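Local coordinates for AB hydrolase-1 domain-containing protein (Thermoplasma acidophilum DSM 1728, PDB 3BDI), which is of unknown function but is probably a hydrolase of the ABHD14 family in the alpha/beta hydrolase superfamily, at residues A3-F8 and Q18-T23; E7-N12 and K95-A100; T150-G155 and S174-E179. One frame throughout, in Å; residues are numbered along the deposited sequence.

Contact 1: residues A3-F8 and Q18-T23; sequences ALQEEF and QRKMVT
Glu7 and Gln18 face each other as a hydrogen-bonded antiparallel pair, and their side chains run side by side with carboxylate and amide nearly coplanar, 20° apart. Gln18 NE2 donates to the anti lone pair of Glu7 OE2 at 2.8 Å, while Lys20 NZ forms a salt bridge to the same oxygen, also at 2.8 Å, from its syn side and somewhat out of plane. Two donors thus hold one oxygen, and the extended chain of Lys20 passes obliquely over Gln5, whose NE2 lies 3.7 Å from Lys20 CE. Gln18 is buried; its OE1 bonds to Tyr93 OH.

Glu6 and Arg19 carry the other face. Arg19 bends at chi3 (77°), swinging NE to within 2.8 Å of Glu6 OE2, on that oxygen's anti lone pair; a weak second bond comes from NH2. Arg19 NH1 turns to Asp44 in a salt bridge, and Leu4 CD2 packs obliquely against the guanidinium.

Toward Ala3 and Val22 direct pairing gives way to solvent. One water accepts from Gln5 NE2 at 2.7 Å and from Val22 N, and another links Ala3 N to Val22 O. The backbone bonds Gln5 N to Lys20 O, 2.9 Å, and Lys20 N to Gln5 O, 2.8 Å, show antiparallel pairing; strands 5-11 and 14-21, consecutive in sequence, form a beta hairpin at the edge of the alpha/beta hydrolase sheet.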
ATOM      1  N   ALA A   3      18.205  -4.910  -9.319  1.00 12.26           N
ATOM      2  CA  ALA A   3      18.821  -4.901  -7.990  1.00 12.43           C
ATOM      3  C   ALA A   3      17.813  -4.438  -6.972  1.00 11.01           C
ATOM      4  O   ALA A   3      17.082  -3.484  -7.246  1.00 13.67           O
ATOM      5  CB  ALA A   3      19.970  -3.928  -7.970  1.00 14.85           C
ATOM      6  N   LEU A   4      17.778  -5.097  -5.820  1.00 12.74           N
ATOM      7  CA  LEU A   4      16.978  -4.560  -4.700  1.00 13.93           C
ATOM      8  C   LEU A   4      17.887  -3.642  -3.902  1.00 14.61           C
ATOM      9  O   LEU A   4      18.810  -4.100  -3.236  1.00 18.10           O
ATOM     10  CB  LEU A   4      16.435  -5.652  -3.817  1.00 13.96           C
ATOM     11  CG  LEU A   4      15.643  -5.063  -2.615  1.00 20.56           C
ATOM     12  CD1 LEU A   4      14.283  -4.630  -3.068  1.00 20.15           C
ATOM     13  CD2 LEU A   4      15.597  -6.101  -1.541  1.00 28.28           C
ATOM     14  N   GLN A   5      17.583  -2.343  -3.963  1.00 11.57           N
ATOM     15  CA  GLN A   5      18.355  -1.302  -3.302  1.00 12.04           C
ATOM     16  C   GLN A   5      17.705  -1.024  -1.964  1.00 12.26           C
ATOM     17  O   GLN A   5      16.491  -0.895  -1.896  1.00 15.43           O
ATOM     18  CB  GLN A   5      18.382  -0.040  -4.122  1.00 12.20           C
ATOM     19  CG  GLN A   5      19.192  -0.174  -5.394  1.00 15.73           C
ATOM     20  CD  GLN A   5      19.147   1.103  -6.183  1.00 15.26           C
ATOM     21  OE1 GLN A   5      19.816   2.112  -5.828  1.00 20.17           O
ATOM     22  NE2 GLN A   5      18.348   1.109  -7.206  1.00 15.89           N
ATOM     23  N   GLU A   6      18.518  -0.951  -0.943  1.00 12.39           N
ATOM     24  CA  GLU A   6      18.047  -0.639   0.421  1.00 11.64           C
ATOM     25  C   GLU A   6      18.830   0.597   0.857  1.00 12.69           C
ATOM     26  O   GLU A   6      20.056   0.631   0.748  1.00 13.52           O
ATOM     27  CB  GLU A   6      18.246  -1.803   1.359  1.00 12.19           C
ATOM     28  CG  GLU A   6      17.509  -3.047   0.932  1.00 11.92           C
ATOM     29  CD  GLU A   6      17.747  -4.241   1.815  1.00 18.61           C
ATOM     30  OE1 GLU A   6      18.931  -4.551   2.082  1.00 24.38           O
ATOM     31  OE2 GLU A   6      16.788  -4.911   2.239  1.00 17.05           O
ATOM     32  N   GLU A   7      18.149   1.644   1.283  1.00 10.09           N
ATOM     33  CA  GLU A   7      18.800   2.930   1.489  1.00 10.66           C
ATOM     34  C   GLU A   7      17.938   3.805   2.377  1.00 10.93           C
ATOM     35  O   GLU A   7      16.767   3.506   2.654  1.00 11.15           O
ATOM     36  CB  GLU A   7      18.999   3.650   0.156  1.00 10.16           C
ATOM     37  CG  GLU A   7      17.708   4.012  -0.541  1.00 12.43           C
ATOM     38  CD  GLU A   7      17.863   4.569  -1.965  1.00 15.08           C
ATOM     39  OE1 GLU A   7      18.955   4.411  -2.564  1.00 16.19           O
ATOM     40  OE2 GLU A   7      16.866   5.111  -2.488  1.00 13.70           O
ATOM     41  N   PHE A   8      18.496   4.909   2.829  1.00  9.40           N
ATOM     42  CA  PHE A   8      17.765   5.906   3.568  1.00  9.83           C
ATOM     43  C   PHE A   8      17.606   7.146   2.704  1.00 11.34           C
ATOM     44  O   PHE A   8      18.533   7.541   1.989  1.00 15.37           O
ATOM     45  CB  PHE A   8      18.440   6.232   4.885  1.00 10.21           C
ATOM     46  CG  PHE A   8      18.484   5.076   5.831  1.00 10.31           C
ATOM     47  CD1 PHE A   8      19.498   4.118   5.777  1.00 10.90           C
ATOM     48  CD2 PHE A   8      17.506   4.928   6.778  1.00 11.11           C
ATOM     49  CE1 PHE A   8      19.454   3.035   6.621  1.00 12.20           C
ATOM     50  CE2 PHE A   8      17.502   3.858   7.636  1.00 11.03           C
ATOM     51  CZ  PHE A   8      18.498   2.928   7.544  1.00 11.70           C
ATOM     52  N   GLN A  18      14.028   2.863   3.001  1.00  8.32           N
ATOM     53  CA  GLN A  18      13.245   2.250   1.936  1.00  8.58           C
ATOM     54  C   GLN A  18      13.977   1.181   1.198  1.00  8.02           C
ATOM     55  O   GLN A  18      15.209   1.149   1.155  1.00  7.94           O
ATOM     56  CB  GLN A  18      12.741   3.312   0.922  1.00  9.31           C
ATOM     57  CG  GLN A  18      13.832   3.916   0.045  1.00  9.46           C
ATOM     58  CD  GLN A  18      13.275   4.896  -1.001  1.00  8.96           C
ATOM     59  OE1 GLN A  18      12.086   5.182  -1.024  1.00 10.85           O
ATOM     60  NE2 GLN A  18      14.145   5.477  -1.829  1.00  9.72           N
ATOM     61  N   ARG A  19      13.196   0.322   0.585  1.00  8.39           N
ATOM     62  CA  ARG A  19      13.652  -0.719  -0.346  1.00  8.39           C
ATOM     63  C   ARG A  19      13.023  -0.465  -1.691  1.00  8.20           C
ATOM     64  O   ARG A  19      11.848  -0.148  -1.770  1.00  9.87           O
ATOM     65  CB  ARG A  19      13.226  -2.081   0.173  1.00  9.11           C
ATOM     66  CG  ARG A  19      13.497  -2.271   1.666  1.00  9.68           C
ATOM     67  CD  ARG A  19      13.055  -3.621   2.141  1.00 10.82           C
ATOM     68  NE  ARG A  19      13.991  -4.677   1.752  1.00 10.14           N
ATOM     69  CZ  ARG A  19      13.639  -5.956   1.595  1.00 10.23           C
ATOM     70  NH1 ARG A  19      12.362  -6.308   1.642  1.00 11.49           N
ATOM     71  NH2 ARG A  19      14.575  -6.858   1.300  1.00 14.20           N
ATOM     72  N   LYS A  20      13.821  -0.584  -2.767  1.00 10.25           N
ATOM     73  CA  LYS A  20      13.257  -0.302  -4.083  1.00  9.55           C
ATOM     74  C   LYS A  20      13.893  -1.162  -5.148  1.00 10.51           C
ATOM     75  O   LYS A  20      15.018  -1.551  -4.992  1.00 11.71           O
ATOM     76  CB  LYS A  20      13.396   1.177  -4.455  1.00  8.97           C
ATOM     77  CG  LYS A  20      14.816   1.610  -4.690  1.00 10.89           C
ATOM     78  CD  LYS A  20      14.916   3.109  -4.896  1.00 11.76           C
ATOM     79  CE  LYS A  20      16.323   3.532  -5.300  1.00 12.84           C
ATOM     80  NZ  LYS A  20      16.534   5.028  -5.282  1.00 13.33           N
HETATM   81  N   MSE A  21      13.121  -1.447  -6.189  1.00 10.32           N
HETATM   82  CA  MSE A  21      13.625  -2.114  -7.394  1.00 10.86           C
HETATM   83  C   MSE A  21      13.100  -1.338  -8.596  1.00  9.76           C
HETATM   84  O   MSE A  21      11.935  -1.367  -8.894  1.00 12.41           O
HETATM   85  CB  MSE A  21      13.150  -3.547  -7.408  1.00 10.26           C
HETATM   86  CG  MSE A  21      13.722  -4.360  -8.576  1.00 12.18           C
HETATM   87 SE   MSE A  21      13.418  -6.270  -8.533  0.75 13.32          SE
HETATM   88  CE  MSE A  21      14.741  -6.823  -7.266  1.00 13.09           C
ATOM     89  N   VAL A  22      14.005  -0.600  -9.213  1.00 15.14           N
ATOM     90  CA  VAL A  22      13.559   0.335 -10.244  1.00 14.69           C
ATOM     91  C   VAL A  22      14.507   0.324 -11.455  1.00 14.64           C
ATOM     92  O   VAL A  22      15.674  -0.015 -11.328  1.00 15.88           O
ATOM     93  CB  VAL A  22      13.489   1.772  -9.662  1.00 18.04           C
ATOM     94  CG1 VAL A  22      12.567   1.826  -8.400  1.00 15.48           C
ATOM     95  CG2 VAL A  22      14.840   2.235  -9.316  1.00 14.48           C
ATOM     96  N   THR A  23      13.981   0.760 -12.583  0.50 16.15           N
ATOM     97  CA  THR A  23      14.800   1.054 -13.760  0.50 17.04           C
ATOM     98  C   THR A  23      14.184   2.283 -14.428  0.50 15.98           C
ATOM     99  O   THR A  23      12.965   2.433 -14.432  0.50 16.31           O
ATOM    100  CB  THR A  23      14.882  -0.172 -14.688  0.50 15.52           C
ATOM    101  OG1 THR A  23      15.765   0.129 -15.782  0.50 17.94           O
ATOM    102  CG2 THR A  23      13.502  -0.589 -15.212  0.50 17.54           C
TER
HETATM  103  O   HOH W   1      16.924  -0.952  -8.283  1.00 16.91           O
HETATM  104  O   HOH W   2      16.989  -2.608 -10.632  1.00 17.23           O
HETATM  105  O   HOH W   3      18.862   4.944  -6.986  1.00 31.31           O

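Contact 2: residues E7-N12 and K95-A100; sequences EFIDVN and KANGVA
Ile9 reaches from strand 5-11 to the end of helix 83-96, and its CD1 methyl makes its contacts there. The side chain already leaves the backbone toward segment 95-100. CG1 stands anti to the backbone N (chi1 -167°), and CD1 continues the chain outward (chi2 162°), an extended shape that brings the terminal methyl to the helix end. Ile9 has a second conformer, so its contacts are those of one of the two.

CD1 lies 3.9 Å from Ala96 CB, 3.8 Å from Ala96 O and 3.6 Å from Asn97 OD1. The Asn97 side chain crosses that of Ile9 at a slant. Its chi1 of -81° sets CG beside the backbone N, anti to the carbonyl carbon, and the end of the side chain comes nearer the strand than the bond to CB suggests. Both polar atoms of the amide are satisfied by partners outside the two segments: OD1 accepts from Gln18 NE2, and ND2 bonds to Tyr93 O in the last turn of the helix.

Ala96 CB, pointing toward the strand, also meets Val11 CG2 at 4.3 Å and Asp10 O at 4.0 Å. No hydrogen bond joins the two segments, so the contact is van der Waals packing over a modest 161 Å² of buried surface.

The helix ends in a Schellman motif, in which Gly98, with positive phi, donates its N to Lys95 O at 2.9 Å, one of two bonds back into the last turn. Asn97 and Val99, which flank Gly98 in sequence, both touch Tyr60 of strand 57-62, while Ile9 and Val11 also rest on Val16 of strand 14-21. The C-terminal end of helix 83-96 thus lies against the outermost hairpin of the sheet.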
ATOM      1  N   GLU A   7      18.149   1.644   1.283  1.00 10.09           N
ATOM      2  CA  GLU A   7      18.800   2.930   1.489  1.00 10.66           C
ATOM      3  C   GLU A   7      17.938   3.805   2.377  1.00 10.93           C
ATOM      4  O   GLU A   7      16.767   3.506   2.654  1.00 11.15           O
ATOM      5  CB  GLU A   7      18.999   3.650   0.156  1.00 10.16           C
ATOM      6  CG  GLU A   7      17.708   4.012  -0.541  1.00 12.43           C
ATOM      7  CD  GLU A   7      17.863   4.569  -1.965  1.00 15.08           C
ATOM      8  OE1 GLU A   7      18.955   4.411  -2.564  1.00 16.19           O
ATOM      9  OE2 GLU A   7      16.866   5.111  -2.488  1.00 13.70           O
ATOM     10  N   PHE A   8      18.496   4.909   2.829  1.00  9.40           N
ATOM     11  CA  PHE A   8      17.765   5.906   3.568  1.00  9.83           C
ATOM     12  C   PHE A   8      17.606   7.146   2.704  1.00 11.34           C
ATOM     13  O   PHE A   8      18.533   7.541   1.989  1.00 15.37           O
ATOM     14  CB  PHE A   8      18.440   6.232   4.885  1.00 10.21           C
ATOM     15  CG  PHE A   8      18.484   5.076   5.831  1.00 10.31           C
ATOM     16  CD1 PHE A   8      19.498   4.118   5.777  1.00 10.90           C
ATOM     17  CD2 PHE A   8      17.506   4.928   6.778  1.00 11.11           C
ATOM     18  CE1 PHE A   8      19.454   3.035   6.621  1.00 12.20           C
ATOM     19  CE2 PHE A   8      17.502   3.858   7.636  1.00 11.03           C
ATOM     20  CZ  PHE A   8      18.498   2.928   7.544  1.00 11.70           C
ATOM     21  N   ILE A   9      16.395   7.691   2.709  0.50  8.76           N
ATOM     22  CA  ILE A   9      15.997   8.891   1.944  0.50  8.98           C
ATOM     23  C   ILE A   9      15.543   9.953   2.966  0.50  9.30           C
ATOM     24  O   ILE A   9      15.000   9.620   4.041  0.50 10.44           O
ATOM     25  CB  ILE A   9      14.886   8.557   0.881  0.50  8.80           C
ATOM     26  CG1 ILE A   9      14.698   9.714  -0.114  0.50  7.01           C
ATOM     27  CG2 ILE A   9      13.574   8.092   1.539  0.50 13.34           C
ATOM     28  CD1 ILE A   9      13.998   9.312  -1.358  0.50  8.08           C
ATOM     29  N   ASP A  10      15.800  11.233   2.684  1.00 10.37           N
ATOM     30  CA  ASP A  10      15.212  12.301   3.442  1.00 10.20           C
ATOM     31  C   ASP A  10      13.888  12.656   2.861  1.00 11.85           C
ATOM     32  O   ASP A  10      13.796  13.006   1.667  1.00 12.99           O
ATOM     33  CB  ASP A  10      16.076  13.549   3.427  1.00 12.02           C
ATOM     34  CG  ASP A  10      15.469  14.673   4.307  1.00 14.39           C
ATOM     35  OD1 ASP A  10      15.490  14.507   5.533  1.00 26.88           O
ATOM     36  OD2 ASP A  10      14.974  15.642   3.763  1.00 29.77           O
ATOM     37  N   VAL A  11      12.841  12.601   3.687  1.00  9.56           N
ATOM     38  CA  VAL A  11      11.512  13.063   3.324  1.00 10.78           C
ATOM     39  C   VAL A  11      11.206  14.261   4.220  1.00 10.57           C
ATOM     40  O   VAL A  11      10.792  14.138   5.373  1.00  9.95           O
ATOM     41  CB  VAL A  11      10.446  11.939   3.420  1.00  9.95           C
ATOM     42  CG1 VAL A  11       9.097  12.469   2.894  1.00 11.43           C
ATOM     43  CG2 VAL A  11      10.913  10.705   2.623  1.00 11.99           C
ATOM     44  N   ASN A  12      11.467  15.459   3.704  1.00 10.73           N
ATOM     45  CA  ASN A  12      11.237  16.712   4.426  1.00 11.50           C
ATOM     46  C   ASN A  12      11.718  16.692   5.851  1.00  9.77           C
ATOM     47  O   ASN A  12      11.044  17.166   6.752  1.00 11.97           O
ATOM     48  CB  ASN A  12       9.780  17.151   4.324  1.00 11.13           C
ATOM     49  CG  ASN A  12       9.411  17.526   2.924  1.00 18.59           C
ATOM     50  OD1 ASN A  12      10.128  18.302   2.276  1.00 19.50           O
ATOM     51  ND2 ASN A  12       8.336  16.979   2.421  1.00 21.66           N
ATOM     52  N   LYS A  95       7.141  12.116  -4.152  1.00 14.60           N
ATOM     53  CA  LYS A  95       7.854  13.288  -4.690  1.00 14.27           C
ATOM     54  C   LYS A  95       9.341  13.176  -4.431  1.00 12.92           C
ATOM     55  O   LYS A  95      10.160  13.468  -5.299  1.00 14.34           O
ATOM     56  CB  LYS A  95       7.311  14.576  -4.073  1.00 14.84           C
ATOM     57  CG  LYS A  95       7.983  15.867  -4.567  1.00 20.47           C
ATOM     58  CD  LYS A  95       7.304  17.114  -4.010  1.00 23.47           C
ATOM     59  N   ALA A  96       9.730  12.721  -3.236  1.00 11.13           N
ATOM     60  CA  ALA A  96      11.147  12.584  -2.926  1.00 11.60           C
ATOM     61  C   ALA A  96      11.872  11.608  -3.834  1.00 11.77           C
ATOM     62  O   ALA A  96      13.059  11.735  -4.073  1.00 13.93           O
ATOM     63  CB  ALA A  96      11.341  12.181  -1.444  1.00 12.02           C
ATOM     64  N   ASN A  97      11.145  10.598  -4.306  1.00 12.40           N
ATOM     65  CA  ASN A  97      11.663   9.594  -5.224  1.00 11.23           C
ATOM     66  C   ASN A  97      11.491   9.991  -6.702  1.00 12.22           C
ATOM     67  O   ASN A  97      11.816   9.212  -7.571  1.00 13.25           O
ATOM     68  CB  ASN A  97      10.990   8.228  -4.997  1.00 11.77           C
ATOM     69  CG  ASN A  97      11.597   7.484  -3.833  1.00 10.49           C
ATOM     70  OD1 ASN A  97      12.758   7.041  -3.910  1.00 11.77           O
ATOM     71  ND2 ASN A  97      10.828   7.372  -2.717  1.00 11.52           N
ATOM     72  N   GLY A  98      10.955  11.188  -6.961  1.00 13.26           N
ATOM     73  CA  GLY A  98      10.835  11.649  -8.334  1.00 13.58           C
ATOM     74  C   GLY A  98       9.667  11.033  -9.053  1.00 14.16           C
ATOM     75  O   GLY A  98       9.634  11.012 -10.296  1.00 16.87           O
ATOM     76  N   VAL A  99       8.684  10.515  -8.314  1.00 13.18           N
ATOM     77  CA  VAL A  99       7.555   9.762  -8.887  1.00 13.27           C
ATOM     78  C   VAL A  99       6.333  10.646  -8.903  1.00 14.82           C
ATOM     79  O   VAL A  99       5.857  11.118  -7.870  1.00 15.71           O
ATOM     80  CB  VAL A  99       7.248   8.487  -8.064  1.00 12.29           C
ATOM     81  CG1 VAL A  99       5.976   7.807  -8.613  1.00 14.64           C
ATOM     82  CG2 VAL A  99       8.472   7.578  -8.075  1.00 15.54           C
ATOM     83  N   ALA A 100       5.813  10.902 -10.107  1.00 16.25           N
ATOM     84  CA  ALA A 100       4.672  11.789 -10.247  1.00 16.63           C
ATOM     85  C   ALA A 100       3.304  11.151  -9.936  1.00 16.14           C
ATOM     86  O   ALA A 100       2.394  11.785  -9.375  1.00 15.94           O
ATOM     87  CB  ALA A 100       4.659  12.363 -11.711  1.00 18.49           C
TER

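Contact 3: residues T150-G155 and S174-E179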
ATOM      1  N   THR A 150      -9.543  -0.388  -7.939  1.00 12.45           N
ATOM      2  CA  THR A 150      -9.194  -0.766  -6.580  1.00 11.32           C
ATOM      3  C   THR A 150      -9.332  -2.271  -6.385  1.00 11.94           C
ATOM      4  O   THR A 150     -10.332  -2.842  -6.770  1.00 13.50           O
ATOM      5  CB  THR A 150     -10.137  -0.029  -5.595  1.00 12.57           C
ATOM      6  OG1 THR A 150      -9.941   1.395  -5.699  1.00 12.04           O
ATOM      7  CG2 THR A 150      -9.925  -0.431  -4.151  1.00 11.01           C
ATOM      8  N   LEU A 151      -8.311  -2.903  -5.815  1.00  9.44           N
ATOM      9  CA  LEU A 151      -8.354  -4.274  -5.393  1.00  9.24           C
ATOM     10  C   LEU A 151      -8.377  -4.303  -3.872  1.00 10.30           C
ATOM     11  O   LEU A 151      -7.487  -3.744  -3.222  1.00 10.65           O
ATOM     12  CB  LEU A 151      -7.110  -5.018  -5.887  1.00 10.56           C
ATOM     13  CG  LEU A 151      -6.914  -6.473  -5.456  1.00 12.01           C
ATOM     14  CD1 LEU A 151      -7.991  -7.328  -6.085  1.00 15.36           C
ATOM     15  CD2 LEU A 151      -5.510  -6.976  -5.806  1.00 11.49           C
ATOM     16  N   LEU A 152      -9.407  -4.936  -3.331  1.00  9.20           N
ATOM     17  CA  LEU A 152      -9.555  -5.216  -1.905  1.00  9.26           C
ATOM     18  C   LEU A 152      -9.260  -6.677  -1.681  1.00  9.41           C
ATOM     19  O   LEU A 152      -9.846  -7.559  -2.310  1.00  9.08           O
ATOM     20  CB  LEU A 152     -10.994  -4.912  -1.477  1.00 10.41           C
ATOM     21  CG  LEU A 152     -11.436  -3.465  -1.642  1.00 12.16           C
ATOM     22  CD1 LEU A 152     -12.923  -3.290  -1.394  1.00 14.09           C
ATOM     23  CD2 LEU A 152     -10.692  -2.490  -0.768  1.00 12.78           C
ATOM     24  N   VAL A 153      -8.289  -6.969  -0.809  1.00 10.67           N
ATOM     25  CA  VAL A 153      -7.854  -8.331  -0.498  1.00  9.89           C
ATOM     26  C   VAL A 153      -8.122  -8.580   0.958  1.00  8.76           C
ATOM     27  O   VAL A 153      -7.734  -7.790   1.795  1.00  9.98           O
ATOM     28  CB  VAL A 153      -6.363  -8.558  -0.823  1.00  9.99           C
ATOM     29  CG1 VAL A 153      -5.990 -10.000  -0.522  1.00 10.56           C
ATOM     30  CG2 VAL A 153      -6.053  -8.230  -2.300  1.00 12.38           C
ATOM     31  N   TRP A 154      -8.765  -9.701   1.273  1.00  9.71           N
ATOM     32  CA  TRP A 154      -9.006 -10.093   2.647  1.00  9.05           C
ATOM     33  C   TRP A 154      -8.714 -11.574   2.780  1.00 10.45           C
ATOM     34  O   TRP A 154      -9.014 -12.351   1.883  1.00 11.86           O
ATOM     35  CB  TRP A 154     -10.485  -9.894   3.053  1.00  9.87           C
ATOM     36  CG  TRP A 154     -10.778  -8.862   4.092  1.00 10.29           C
ATOM     37  CD1 TRP A 154     -10.939  -9.050   5.454  1.00 10.96           C
ATOM     38  CD2 TRP A 154     -11.033  -7.487   3.855  1.00 11.19           C
ATOM     39  NE1 TRP A 154     -11.259  -7.883   6.053  1.00 13.86           N
ATOM     40  CE2 TRP A 154     -11.344  -6.899   5.101  1.00 11.82           C
ATOM     41  CE3 TRP A 154     -11.035  -6.693   2.711  1.00 12.69           C
ATOM     42  CZ2 TRP A 154     -11.683  -5.534   5.208  1.00 11.19           C
ATOM     43  CZ3 TRP A 154     -11.368  -5.372   2.815  1.00 13.46           C
ATOM     44  CH2 TRP A 154     -11.677  -4.806   4.053  1.00 11.54           C
ATOM     45  N   GLY A 155      -8.207 -11.978   3.927  1.00  8.65           N
ATOM     46  CA  GLY A 155      -8.156 -13.386   4.291  1.00 10.90           C
ATOM     47  C   GLY A 155      -9.482 -13.881   4.841  1.00 11.94           C
ATOM     48  O   GLY A 155     -10.143 -13.158   5.567  1.00 11.47           O
ATOM     49  N   SER A 174     -16.892   1.907  -6.319  1.00 13.07           N
ATOM     50  CA  SER A 174     -17.405   1.348  -7.583  1.00 13.79           C
ATOM     51  C   SER A 174     -16.341   0.721  -8.428  1.00 17.70           C
ATOM     52  O   SER A 174     -15.283   1.295  -8.560  1.00 14.84           O
ATOM     53  CB  SER A 174     -18.068   2.414  -8.418  1.00 19.14           C
ATOM     54  OG  SER A 174     -18.987   3.104  -7.621  1.00 17.19           O
ATOM     55  N   GLY A 175     -16.597  -0.468  -8.978  1.00 17.26           N
ATOM     56  CA  GLY A 175     -15.602  -1.146  -9.831  1.00 19.17           C
ATOM     57  C   GLY A 175     -14.524  -1.889  -9.071  1.00 19.50           C
ATOM     58  O   GLY A 175     -13.712  -2.664  -9.705  1.00 19.05           O
ATOM     59  N   SER A 176     -14.471  -1.658  -7.741  1.00 18.80           N
ATOM     60  CA  SER A 176     -13.532  -2.401  -6.886  1.00 14.31           C
ATOM     61  C   SER A 176     -13.655  -3.893  -7.123  1.00 16.43           C
ATOM     62  O   SER A 176     -14.752  -4.401  -7.457  1.00 20.46           O
ATOM     63  CB  SER A 176     -13.661  -2.022  -5.398  1.00 15.21           C
ATOM     64  OG  SER A 176     -14.892  -2.408  -4.802  1.00 16.36           O
ATOM     65  N   ARG A 177     -12.512  -4.577  -7.108  1.00 15.34           N
ATOM     66  CA  ARG A 177     -12.386  -6.064  -7.239  1.00 15.54           C
ATOM     67  C   ARG A 177     -12.154  -6.544  -5.758  1.00 16.25           C
ATOM     68  O   ARG A 177     -11.184  -6.138  -5.162  1.00 14.28           O
ATOM     69  CB  ARG A 177     -11.168  -6.449  -8.153  1.00 15.89           C
ATOM     70  CG  ARG A 177     -10.751  -7.920  -8.117  1.00 14.30           C
ATOM     71  CD  ARG A 177      -9.783  -8.265  -9.297  1.00 16.53           C
ATOM     72  NE  ARG A 177      -9.296  -9.621  -9.143  1.00 14.16           N
ATOM     73  CZ  ARG A 177      -8.231 -10.070  -9.853  1.00 20.96           C
ATOM     74  NH1 ARG A 177      -7.648  -9.299 -10.792  1.00 19.73           N
ATOM     75  NH2 ARG A 177      -7.847 -11.325  -9.750  1.00 20.75           N
ATOM     76  N   LEU A 178     -13.082  -7.307  -5.159  1.00 15.50           N
ATOM     77  CA  LEU A 178     -12.865  -7.962  -3.828  1.00 12.77           C
ATOM     78  C   LEU A 178     -12.436  -9.400  -4.012  1.00 14.36           C
ATOM     79  O   LEU A 178     -13.109 -10.187  -4.689  1.00 14.68           O
ATOM     80  CB  LEU A 178     -14.124  -7.961  -2.965  1.00 14.40           C
ATOM     81  CG  LEU A 178     -14.077  -8.684  -1.613  1.00 14.99           C
ATOM     82  CD1 LEU A 178     -12.942  -8.076  -0.749  1.00 13.65           C
ATOM     83  CD2 LEU A 178     -15.436  -8.646  -0.912  1.00 18.15           C
ATOM     84  N   GLU A 179     -11.324  -9.752  -3.411  0.50 11.13           N
ATOM     85  CA  GLU A 179     -10.893 -11.133  -3.392  0.50 11.02           C
ATOM     86  C   GLU A 179     -10.659 -11.651  -1.970  0.50 10.47           C
ATOM     87  O   GLU A 179      -9.887 -11.111  -1.291  0.50  9.71           O
ATOM     88  CB  GLU A 179      -9.638 -11.305  -4.200  0.50 11.05           C
ATOM     89  CG  GLU A 179      -9.708 -10.725  -5.696  0.50 10.59           C
ATOM     90  CD  GLU A 179     -10.541 -11.443  -6.830  0.50 24.99           C
ATOM     91  OE1 GLU A 179     -11.740 -11.215  -7.097  0.50 14.68           O
ATOM     92  OE2 GLU A 179      -9.926 -12.010  -7.650  0.50 17.16           O
TER
HETATM   93  O   HOH W   4     -10.977  -2.525  -9.761  1.00 21.56           O
HETATM   94  O   HOH W   5     -12.451   0.511  -8.839  1.00 23.32           O
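Leu152 exchanges two backbone hydrogen bonds with strand 177-181: its N donates to Arg177 O at 2.8 Å, and its O accepts from Glu179 N at 2.9 Å. Arg177 N to Thr150 O and Trp154 N to Glu179 O extend the series, and the 15° angle between the strand axes confirms the parallel pairing of a beta-alpha-beta unit, connected through helix 163-172 at the sheet edge. CA-H...O contacts, such as Leu178 CA to Leu152 O at 3.4 Å, fill in between.

Apolar packing divides over the two faces. On one, Leu178 CD1 sits 3.8 Å from Leu152 CB and meets Trp154 CE3 obliquely. On the other, Leu151 CD1 lies alongside the extended Arg177 chain, 3.5 Å from its CG.

No salt bridge joins the two segments: Arg177 bonds to Glu179 of its own strand and, through NH1, to Asp202 of helix 193-205. In one of two Glu179 conformers, Arg177 NE and NH2 grip Glu179 OE2 side-on, at 2.9 Å and 3.0 Å; the oxygen lies in the guanidinium plane, whereas both nitrogens approach from one face of the carboxylate.

In this conformer the guanidinium charge would be shared between Glu179 and Asp202, while cohesion between the strands rests on backbone bonds and hydrocarbon.

Overall arrangement
From the N terminus, contact 1 closes first, joining strands 5-11 and 14-21 as a hairpin across nine intervening residues. Contact 2 starts from the same first strand, sharing Glu7 and Phe8, but closes a far longer loop of 82 residues at the end of helix 83-96. Because it opens before residues 18-23 and ends beyond them, the two contacts cross, and they meet through Gln18 and Asn97. Contact 3 opens only after both have closed, spanning 18 residues that include helix 163-172. Its centre lies about 28 Å from that of contact 1, on the opposite side of the chain's centre. Contacts 1 and 2 thus engage outermost strand 5-11, and contact 3 engages the other, 177-181.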